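PDB 2PIJ: prophage Pfl 6 Cro from Pseudomonas fluorescens, which probably acts as a dimeric transcriptional repressor of the Cro family, binding operator DNA through a helix-turn-helix motif. Local coordinates for the interface of chains A and B. Coordinates in Å, arbitrary orientation; residue numbers count along the deposited sequence, not the author numbering. Chains: chain A/B, Prophage Pfl 6 Cro.

The interface of chains A and B. Residues chain A 52-54; chain B 54-57.
A:Glu54 and B:Arg56 pair backbone to backbone where strand 50-58 of one subunit runs antiparallel to the same strand of the other. Their hydrogen bonds form a reciprocal pair: A:Glu54 N donates to B:Arg56 O at 2.7 Å, and B:Arg56 N donates to A:Glu54 O at 2.9 Å. Angles at the hydrogen of 162° and 170° show that both are nearly straight, as expected for a regular antiparallel bridge.

The side chains of this pair leave the same face of the sheet and run alongside each other. A:Glu54 sends CG anti to its backbone nitrogen (chi1 -179°) and stays extended beyond it, which carries the carboxylate outwards beside the arginine. The guanidinium NH2 of B:Arg56 lies 4.0 Å from OE1 of A:Glu54, a long salt bridge in which the two planes stand almost perpendicular. NH1 of the same guanidinium is likewise 4.0 Å from OE1 of B:Glu54, placing the arginine, as modelled, between carboxylates of both subunits. Because B:Arg56 is poorly ordered and both separations are long, this charge bridge is better read as loose electrostatic support than as a fixed contact.

On the opposite face, chain B hides 44 Å² of A:Asn53, whose neighbours are B:Ile55, B:Pro57 and the backbone carbonyl of B:Arg56. Its CB meets the CG2 methyl branch of B:Ile55 at 3.7 Å, the two side chains crossing at a slant. The amide oxygen OD1 turns towards the proline, 3.2 Å from B:Pro57 CA and 3.4 Å from B:Pro57 N; neither approach is a hydrogen bond, and a proline nitrogen within the chain has no hydrogen to donate.

By two-fold symmetry each contact recurs with the chains exchanged. In the deposited dimer the paired strands thus join the two subunits through a shared antiparallel ribbon, probably the dimerisation mode of this Cro protein, an arrangement that probably sets the spacing of the two helix-turn-helix units for binding a symmetric operator.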
loop_
_atom_site.group_PDB
_atom_site.type_symbol
_atom_site.label_atom_id
_atom_site.label_comp_id
_atom_site.label_asym_id
_atom_site.label_seq_id
_atom_site.Cartn_x
_atom_site.Cartn_y
_atom_site.Cartn_z
ATOM N N ALA A 52 -5.075 -3.331 -8.579
ATOM C CA ALA A 52 -4.492 -2.059 -8.149
ATOM C C ALA A 52 -4.581 -1.967 -6.627
ATOM O O ALA A 52 -5.576 -2.421 -6.025
ATOM C CB ALA A 52 -5.211 -0.873 -8.774
ATOM N N ASN A 53 -3.540 -1.384 -6.031
ATOM C CA ASN A 53 -3.526 -0.945 -4.606
ATOM C C ASN A 53 -2.924 0.439 -4.428
ATOM O O ASN A 53 -2.020 0.866 -5.163
ATOM C CB ASN A 53 -2.790 -1.944 -3.673
ATOM C CG ASN A 53 -3.434 -3.324 -3.677
ATOM O OD1 ASN A 53 -4.362 -3.594 -2.930
ATOM N ND2 ASN A 53 -2.930 -4.205 -4.523
ATOM N N GLU A 54 -3.459 1.165 -3.459
ATOM C CA GLU A 54 -2.847 2.415 -3.013
ATOM C C GLU A 54 -2.017 2.120 -1.783
ATOM O O GLU A 54 -2.474 1.567 -0.764
ATOM C CB GLU A 54 -3.917 3.483 -2.707
ATOM C CG GLU A 54 -3.329 4.818 -2.265
ATOM C CD GLU A 54 -4.379 5.908 -2.117
ATOM O OE1 GLU A 54 -5.547 5.585 -1.838
ATOM O OE2 GLU A 54 -4.018 7.098 -2.294
ATOM N N GLU B 54 -0.283 1.477 4.807
ATOM C CA GLU B 54 -1.529 0.786 4.620
ATOM C C GLU B 54 -1.608 0.445 3.125
ATOM O O GLU B 54 -1.369 1.354 2.264
ATOM C CB GLU B 54 -2.663 1.726 4.998
ATOM C CG GLU B 54 -4.066 1.106 4.956
ATOM C CD GLU B 54 -5.094 1.972 5.689
ATOM O OE1 GLU B 54 -5.033 3.219 5.595
ATOM O OE2 GLU B 54 -5.973 1.400 6.374
ATOM N N ILE B 55 -1.884 -0.812 2.820
ATOM C CA ILE B 55 -2.170 -1.259 1.445
ATOM C C ILE B 55 -3.685 -1.343 1.227
ATOM O O ILE B 55 -4.388 -2.185 1.810
ATOM C CB ILE B 55 -1.547 -2.664 1.097
ATOM C CG1 ILE B 55 -0.105 -2.867 1.542
ATOM C CG2 ILE B 55 -1.614 -2.953 -0.367
ATOM C CD1 ILE B 55 0.957 -1.638 1.474
ATOM N N ARG B 56 -4.173 -0.443 0.388
ATOM C CA ARG B 56 -5.602 -0.333 0.134
ATOM C C ARG B 56 -5.980 -0.758 -1.276
ATOM O O ARG B 56 -5.511 -0.170 -2.232
ATOM C CB ARG B 56 -6.028 1.125 0.362
ATOM C CG ARG B 56 -5.717 1.644 1.783
ATOM C CD ARG B 56 -6.969 2.269 2.399
ATOM N NE ARG B 56 -7.536 3.278 1.510
ATOM C CZ ARG B 56 -7.798 4.532 1.867
ATOM N NH1 ARG B 56 -7.563 4.961 3.108
ATOM N NH2 ARG B 56 -8.326 5.360 0.971
ATOM N N PRO B 57 -6.861 -1.783 -1.419
ATOM C CA PRO B 57 -7.241 -2.164 -2.791
ATOM C C PRO B 57 -8.057 -1.076 -3.502
ATOM O O PRO B 57 -8.742 -0.270 -2.853
ATOM C CB PRO B 57 -8.072 -3.434 -2.584
ATOM C CG PRO B 57 -8.454 -3.426 -1.205
ATOM C CD PRO B 57 -7.529 -2.620 -0.416
#